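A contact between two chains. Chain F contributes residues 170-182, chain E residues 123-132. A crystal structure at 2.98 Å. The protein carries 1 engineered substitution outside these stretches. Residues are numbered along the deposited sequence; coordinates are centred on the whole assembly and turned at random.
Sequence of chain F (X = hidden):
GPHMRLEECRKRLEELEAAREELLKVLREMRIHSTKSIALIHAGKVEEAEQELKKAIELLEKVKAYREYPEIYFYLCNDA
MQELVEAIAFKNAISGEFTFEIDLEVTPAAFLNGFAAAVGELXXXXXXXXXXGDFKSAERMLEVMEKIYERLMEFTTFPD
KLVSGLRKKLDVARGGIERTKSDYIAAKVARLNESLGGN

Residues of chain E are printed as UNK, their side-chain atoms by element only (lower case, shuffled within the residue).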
ATOM      1  N   LEU F 170      25.150 -12.451  -1.645  1.00 41.59           N
ATOM      2  CA  LEU F 170      25.940 -13.518  -1.060  1.00 30.96           C
ATOM      3  C   LEU F 170      25.114 -14.767  -0.747  1.00 37.10           C
ATOM      4  O   LEU F 170      25.622 -15.876  -0.865  1.00 39.89           O
ATOM      5  CB  LEU F 170      26.645 -13.016   0.184  1.00 34.14           C
ATOM      6  CG  LEU F 170      27.860 -12.166  -0.152  1.00 32.52           C
ATOM      7  CD1 LEU F 170      28.473 -11.592   1.109  1.00 39.49           C
ATOM      8  CD2 LEU F 170      28.846 -13.045  -0.870  1.00 35.61           C
ATOM      9  N   ASP F 171      23.853 -14.601  -0.350  1.00 30.03           N
ATOM     10  CA  ASP F 171      22.985 -15.761  -0.136  1.00 43.39           C
ATOM     11  C   ASP F 171      22.884 -16.586  -1.416  1.00 38.01           C
ATOM     12  O   ASP F 171      23.180 -17.811  -1.429  1.00 36.11           O
ATOM     13  CB  ASP F 171      21.581 -15.329   0.301  1.00 40.21           C
ATOM     14  CG  ASP F 171      21.513 -14.947   1.764  1.00 49.90           C
ATOM     15  OD1 ASP F 171      22.453 -15.314   2.522  1.00 44.48           O
ATOM     16  OD2 ASP F 171      20.506 -14.289   2.143  1.00 53.21           O
ATOM     17  N   VAL F 172      22.462 -15.896  -2.482  1.00 26.02           N
ATOM     18  CA  VAL F 172      22.412 -16.473  -3.821  1.00 29.83           C
ATOM     19  C   VAL F 172      23.742 -17.138  -4.177  1.00 33.52           C
ATOM     20  O   VAL F 172      23.770 -18.269  -4.672  1.00 33.16           O
ATOM     21  CB  VAL F 172      22.137 -15.395  -4.868  1.00 33.80           C
ATOM     22  CG1 VAL F 172      22.070 -16.006  -6.243  1.00 19.49           C
ATOM     23  CG2 VAL F 172      20.859 -14.643  -4.542  1.00 15.17           C
ATOM     24  N   ALA F 173      24.844 -16.447  -3.901  1.00 20.52           N
ATOM     25  CA  ALA F 173      26.158 -17.000  -4.163  1.00 26.70           C
ATOM     26  C   ALA F 173      26.333 -18.332  -3.467  1.00 31.84           C
ATOM     27  O   ALA F 173      26.744 -19.315  -4.090  1.00 31.47           O
ATOM     28  CB  ALA F 173      27.232 -16.037  -3.731  1.00 26.19           C
ATOM     29  N   ARG F 174      26.009 -18.356  -2.179  1.00 28.63           N
ATOM     30  CA  ARG F 174      26.190 -19.544  -1.379  1.00 30.87           C
ATOM     31  C   ARG F 174      25.514 -20.699  -2.091  1.00 38.65           C
ATOM     32  O   ARG F 174      26.155 -21.695  -2.454  1.00 42.09           O
ATOM     33  CB  ARG F 174      25.591 -19.333  -0.003  1.00 28.93           C
ATOM     34  CG  ARG F 174      25.780 -20.516   0.936  1.00 38.87           C
ATOM     35  CD  ARG F 174      25.362 -20.152   2.348  1.00 41.04           C
ATOM     36  NE  ARG F 174      25.983 -18.906   2.796  1.00 37.15           N
ATOM     37  CZ  ARG F 174      25.310 -17.780   3.026  1.00 45.28           C
ATOM     38  NH1 ARG F 174      23.985 -17.746   2.841  1.00 32.50           N
ATOM     39  NH2 ARG F 174      25.958 -16.689   3.442  1.00 30.03           N
ATOM     40  N   GLY F 175      24.230 -20.529  -2.364  1.00 31.71           N
ATOM     41  CA  GLY F 175      23.488 -21.565  -3.071  1.00 45.63           C
ATOM     42  C   GLY F 175      24.074 -21.986  -4.409  1.00 44.71           C
ATOM     43  O   GLY F 175      24.073 -23.178  -4.745  1.00 41.80           O
ATOM     44  N   GLY F 176      24.580 -21.009  -5.162  1.00 33.72           N
ATOM     45  CA  GLY F 176      25.141 -21.273  -6.477  1.00 39.18           C
ATOM     46  C   GLY F 176      26.391 -22.116  -6.382  1.00 43.39           C
ATOM     47  O   GLY F 176      26.614 -23.033  -7.171  1.00 32.04           O
ATOM     48  N   ILE F 177      27.210 -21.784  -5.395  1.00 41.33           N
ATOM     49  CA  ILE F 177      28.384 -22.557  -5.091  1.00 29.39           C
ATOM     50  C   ILE F 177      27.979 -23.984  -4.762  1.00 41.51           C
ATOM     51  O   ILE F 177      28.476 -24.928  -5.384  1.00 48.01           O
ATOM     52  CB  ILE F 177      29.146 -21.912  -3.960  1.00 29.18           C
ATOM     53  CG1 ILE F 177      29.617 -20.535  -4.448  1.00 31.29           C
ATOM     54  CG2 ILE F 177      30.276 -22.841  -3.464  1.00 19.46           C
ATOM     55  CD1 ILE F 177      30.651 -19.836  -3.595  1.00 29.63           C
ATOM     56  N   GLU F 178      27.034 -24.134  -3.836  1.00 45.49           N
ATOM     57  CA  GLU F 178      26.581 -25.457  -3.419  1.00 43.22           C
ATOM     58  C   GLU F 178      26.128 -26.299  -4.631  1.00 45.17           C
ATOM     59  O   GLU F 178      26.548 -27.479  -4.829  1.00 41.63           O
ATOM     60  CB  GLU F 178      25.456 -25.307  -2.403  1.00 35.31           C
ATOM     61  CG  GLU F 178      25.255 -26.520  -1.526  1.00 43.93           C
ATOM     62  CD  GLU F 178      24.184 -27.453  -2.057  1.00 68.36           C
ATOM     63  OE1 GLU F 178      23.325 -26.985  -2.831  1.00 56.25           O
ATOM     64  OE2 GLU F 178      24.203 -28.653  -1.706  1.00 85.77           O
ATOM     65  N   ARG F 179      25.309 -25.672  -5.470  1.00 38.25           N
ATOM     66  CA  ARG F 179      24.762 -26.372  -6.623  1.00 46.13           C
ATOM     67  C   ARG F 179      25.858 -26.733  -7.620  1.00 45.30           C
ATOM     68  O   ARG F 179      25.883 -27.846  -8.119  1.00 45.13           O
ATOM     69  CB  ARG F 179      23.629 -25.579  -7.296  1.00 37.53           C
ATOM     70  CG  ARG F 179      22.263 -26.176  -7.052  1.00 48.86           C
ATOM     71  CD  ARG F 179      21.572 -25.526  -5.865  1.00 53.62           C
ATOM     72  NE  ARG F 179      20.710 -26.454  -5.116  1.00 77.76           N
ATOM     73  CZ  ARG F 179      19.540 -26.931  -5.542  1.00 76.68           C
ATOM     74  NH1 ARG F 179      19.069 -26.592  -6.738  1.00 98.03           N
ATOM     75  NH2 ARG F 179      18.840 -27.754  -4.768  1.00 50.17           N
ATOM     76  N   THR F 180      26.763 -25.798  -7.891  1.00 40.38           N
ATOM     77  CA  THR F 180      27.806 -26.009  -8.886  1.00 38.53           C
ATOM     78  C   THR F 180      28.772 -27.122  -8.459  1.00 50.10           C
ATOM     79  O   THR F 180      29.190 -27.948  -9.276  1.00 42.43           O
ATOM     80  CB  THR F 180      28.579 -24.730  -9.142  1.00 39.28           C
ATOM     81  OG1 THR F 180      27.684 -23.725  -9.621  1.00 35.93           O
ATOM     82  CG2 THR F 180      29.644 -24.976 -10.177  1.00 35.01           C
ATOM     83  N   LYS F 181      29.124 -27.147  -7.177  1.00 38.44           N
ATOM     84  CA  LYS F 181      29.865 -28.285  -6.653  1.00 33.40           C
ATOM     85  C   LYS F 181      29.124 -29.564  -6.979  1.00 36.03           C
ATOM     86  O   LYS F 181      29.669 -30.460  -7.633  1.00 40.39           O
ATOM     87  CB  LYS F 181      30.059 -28.187  -5.144  1.00 36.19           C
ATOM     88  CG  LYS F 181      31.132 -27.230  -4.711  1.00 34.26           C
ATOM     89  CD  LYS F 181      31.770 -27.685  -3.412  1.00 33.78           C
ATOM     90  CE  LYS F 181      32.865 -26.721  -2.982  1.00 41.43           C
ATOM     91  NZ  LYS F 181      33.523 -27.166  -1.735  1.00 61.62           N
ATOM     92  N   SER F 182      27.870 -29.640  -6.542  1.00 36.50           N
ATOM     93  CA  SER F 182      27.106 -30.855  -6.814  1.00 42.75           C
ATOM     94  C   SER F 182      27.138 -31.223  -8.304  1.00 45.34           C
ATOM     95  O   SER F 182      27.452 -32.353  -8.662  1.00 49.93           O
ATOM     96  CB  SER F 182      25.665 -30.751  -6.294  1.00 43.36           C
ATOM     97  OG  SER F 182      25.620 -30.808  -4.873  1.00 43.12           O
TER
ATOM     98  N   UNK E 123      19.238 -22.136   7.998  1.00 42.29           N
ATOM     99  CA  UNK E 123      19.337 -22.473   6.579  1.00 42.73           C
ATOM    100  C   UNK E 123      20.690 -22.050   6.003  1.00 38.45           C
ATOM    101  O   UNK E 123      21.407 -22.904   5.458  1.00 48.72           O
ATOM    102  n   UNK E 123      18.655 -22.165  -0.113  1.00 76.42           N
ATOM    103  c   UNK E 123      18.194 -21.906   5.734  1.00 37.00           C
ATOM    104  c   UNK E 123      17.385 -21.738   3.331  1.00 42.95           C
ATOM    105  c   UNK E 123      18.569 -21.839   4.263  1.00 36.25           C
ATOM    106  n   UNK E 123      18.582 -23.681   1.601  1.00 60.02           N
ATOM    107  n   UNK E 123      17.794 -21.527   1.936  1.00 56.60           N
ATOM    108  c   UNK E 123      18.339 -22.458   1.145  1.00 62.27           C
ATOM    109  N   UNK E 124      21.058 -20.769   6.132  1.00 26.05           N
ATOM    110  CA  UNK E 124      22.393 -20.355   5.634  1.00 35.47           C
ATOM    111  C   UNK E 124      23.496 -21.271   6.135  1.00 42.47           C
ATOM    112  O   UNK E 124      24.243 -21.819   5.338  1.00 49.71           O
ATOM    113  c   UNK E 124      22.347 -16.516   5.741  1.00 50.28           C
ATOM    114  c   UNK E 124      22.772 -18.926   6.010  1.00 30.22           C
ATOM    115  c   UNK E 124      21.769 -17.898   5.593  1.00 36.46           C
ATOM    116  n   UNK E 124      20.352 -14.977   7.000  1.00 54.21           N
ATOM    117  c   UNK E 124      20.561 -14.826   5.694  1.00 43.42           C
ATOM    118  n   UNK E 124      19.841 -13.962   4.996  1.00 37.22           N
ATOM    119  n   UNK E 124      21.497 -15.536   5.080  1.00 46.94           N
ATOM    120  N   UNK E 125      23.564 -21.451   7.450  1.00 36.63           N
ATOM    121  CA  UNK E 125      24.577 -22.300   8.062  1.00 38.62           C
ATOM    122  C   UNK E 125      24.631 -23.726   7.498  1.00 38.98           C
ATOM    123  O   UNK E 125      25.715 -24.216   7.180  1.00 35.46           O
ATOM    124  o   UNK E 125      28.678 -24.447  12.573  1.00 65.47           O
ATOM    125  c   UNK E 125      25.485 -24.191  10.863  1.00 37.83           C
ATOM    126  c   UNK E 125      27.647 -23.926  11.831  1.00 51.12           C
ATOM    127  c   UNK E 125      26.532 -24.701  11.597  1.00 50.15           C
ATOM    128  c   UNK E 125      26.663 -22.134  10.603  1.00 47.06           C
ATOM    129  c   UNK E 125      25.529 -22.901  10.354  1.00 44.69           C
ATOM    130  c   UNK E 125      27.724 -22.643  11.335  1.00 49.53           C
ATOM    131  c   UNK E 125      24.367 -22.344   9.567  1.00 45.91           C
ATOM    132  N   UNK E 126      23.477 -24.384   7.372  1.00 34.90           N
ATOM    133  CA  UNK E 126      23.401 -25.739   6.794  1.00 45.21           C
ATOM    134  C   UNK E 126      23.886 -25.796   5.340  1.00 45.56           C
ATOM    135  O   UNK E 126      24.530 -26.756   4.898  1.00 37.39           O
ATOM    136  c   UNK E 126      21.986 -26.251   6.868  1.00 30.16           C
ATOM    137  N   UNK E 127      23.545 -24.759   4.592  1.00 35.31           N
ATOM    138  CA  UNK E 127      24.023 -24.613   3.228  1.00 37.41           C
ATOM    139  C   UNK E 127      25.543 -24.506   3.169  1.00 45.94           C
ATOM    140  O   UNK E 127      26.188 -25.147   2.341  1.00 56.14           O
ATOM    141  c   UNK E 127      22.606 -22.130   0.714  1.00 52.63           C
ATOM    142  c   UNK E 127      23.304 -23.381   1.124  1.00 34.30           C
ATOM    143  c   UNK E 127      23.431 -23.353   2.622  1.00 47.85           C
ATOM    144  c   UNK E 127      22.485 -24.603   0.782  1.00 47.40           C
ATOM    145  N   UNK E 128      26.122 -23.675   4.032  1.00 47.06           N
ATOM    146  CA  UNK E 128      27.579 -23.548   4.044  1.00 51.67           C
ATOM    147  C   UNK E 128      28.312 -24.790   4.608  1.00 44.18           C
ATOM    148  O   UNK E 128      29.446 -25.077   4.220  1.00 45.68           O
ATOM    149  o   UNK E 128      29.290 -22.485   5.410  1.00 48.56           O
ATOM    150  c   UNK E 128      28.096 -22.211   4.679  1.00 34.48           C
ATOM    151  c   UNK E 128      27.098 -21.598   5.616  1.00 35.90           C
ATOM    152  N   UNK E 129      27.658 -25.525   5.505  1.00 46.32           N
ATOM    153  CA  UNK E 129      28.146 -26.840   5.916  1.00 51.78           C
ATOM    154  C   UNK E 129      28.192 -27.766   4.697  1.00 59.27           C
ATOM    155  O   UNK E 129      29.228 -28.371   4.400  1.00 53.77           O
ATOM    156  c   UNK E 129      29.021 -26.837   8.666  1.00 64.95           C
ATOM    157  c   UNK E 129      27.246 -27.454   6.999  1.00 51.80           C
ATOM    158  c   UNK E 129      27.524 -26.961   8.410  1.00 48.58           C
ATOM    159  n   UNK E 129      30.682 -25.631  10.127  1.00 58.32           N
ATOM    160  c   UNK E 129      29.303 -26.208  10.028  1.00 62.94           C
ATOM    161  N   UNK E 130      27.057 -27.873   4.005  1.00 56.22           N
ATOM    162  CA  UNK E 130      26.952 -28.633   2.761  1.00 46.57           C
ATOM    163  C   UNK E 130      28.106 -28.306   1.825  1.00 41.40           C
ATOM    164  O   UNK E 130      28.783 -29.207   1.344  1.00 55.08           O
ATOM    165  c   UNK E 130      24.671 -29.484   1.860  1.00 52.54           C
ATOM    166  c   UNK E 130      23.244 -28.961   1.869  1.00 57.48           C
ATOM    167  c   UNK E 130      25.625 -28.321   2.075  1.00 35.82           C
ATOM    168  c   UNK E 130      24.869 -30.558   2.925  1.00 45.25           C
ATOM    169  N   UNK E 131      28.340 -27.017   1.585  1.00 33.15           N
ATOM    170  CA  UNK E 131      29.464 -26.584   0.752  1.00 33.55           C
ATOM    171  C   UNK E 131      30.815 -27.098   1.280  1.00 46.43           C
ATOM    172  O   UNK E 131      31.653 -27.566   0.507  1.00 49.30           O
ATOM    173  c   UNK E 131      28.233 -24.515  -0.045  1.00 43.08           C
ATOM    174  c   UNK E 131      29.519 -25.042   0.609  1.00 50.52           C
ATOM    175  c   UNK E 131      30.788 -24.595  -0.166  1.00 38.63           C
ATOM    176  c   UNK E 131      28.274 -23.038  -0.308  1.00 37.85           C
ATOM    177  N   UNK E 132      31.021 -27.023   2.593  1.00 50.76           N
ATOM    178  CA  UNK E 132      32.261 -27.519   3.184  1.00 36.19           C
ATOM    179  C   UNK E 132      32.326 -29.055   3.206  1.00 50.86           C
ATOM    180  O   UNK E 132      33.357 -29.641   3.557  1.00 51.90           O
ATOM    181  o   UNK E 132      32.452 -25.695   7.047  1.00 71.28           O
ATOM    182  c   UNK E 132      32.431 -26.962   4.595  1.00 34.76           C
ATOM    183  o   UNK E 132      33.054 -23.723   6.262  1.00 76.85           O
ATOM    184  c   UNK E 132      32.615 -25.444   4.658  1.00 52.00           C
ATOM    185  c   UNK E 132      32.714 -24.918   6.093  1.00 79.08           C
TER

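Position 123 of chain E carries a side chain of three carbons, a nitrogen, and a carbon bearing two further nitrogens. This guanidinium makes it arginine, R123(E); its NH2 comes no nearer to the 170-182 stretch than 5.7 Å, from CA of G175(F), and it bonds elsewhere in the structure. Position 124 repeats the pattern, but here the nitrogen within the chain lies 2.7 Å from OD1 of D171(F), and one terminal nitrogen lies 2.9 Å from OD2. A second arginine, R124(E), thus meets the carboxylate with its edge, forming a salt bridge through NE and NH2.

At position 125 one carbon leads to a six-carbon ring bearing an oxygen. This is tyrosine, Y125(E), pointing away from chain F. Position 126 has a single carbon, so it is alanine, A126(E), buried but out of contact.

Position 127 shows four carbons forked at the second, one tip 3.6 Å from CG of R174(F) and 3.8 Å from N of G175(F). The fork identifies leucine, L127(E), whose CD2 is the tip lying against the helix backbone. Position 128 has one carbon carrying an oxygen and a carbon, the latter 4.0 Å from CD of R174(F): threonine, T128(E). Four carbons in a row ending in nitrogen, out of contact with the 170-182 stretch, mark position 129 as lysine, K129(E).

Position 130 again has four carbons forked at the second, the fork 3.7 Å from OE2 of E178(F); it is leucine, L130(E). Position 131 also has four carbons, but forked at the first, with one arm two carbons long, whose tip lies 3.7 Å from CG2 of I177(F). That is isoleucine, I131(E). Three carbons, the last carrying two oxygens, make position 132 glutamate, E132(E), pointing away from chain F. Within its own chain, OE1 of E132(E) forms a salt bridge with NZ of K129(E) at 3.6 Å.

The two helices run in broadly the same direction, inclined at 34°, and interlock by two knobs. I131(E) sits among R174(F), I177(F), E178(F) and K181(F); R174(F) in return sits among R124(E), L127(E), T128(E) and I131(E). D171(F) lets two arginines share this end of the contact: its OD1 accepts from R124(E) NE at 2.7 Å and from R174(F) NH1 at 2.9 Å, balancing like charges. Farther along, K181(F) NZ donates to the backbone O of I131(E) at 2.9 Å, so polar bonds flank the packed centre.

Chain E 123-132: RRYALTKLIE
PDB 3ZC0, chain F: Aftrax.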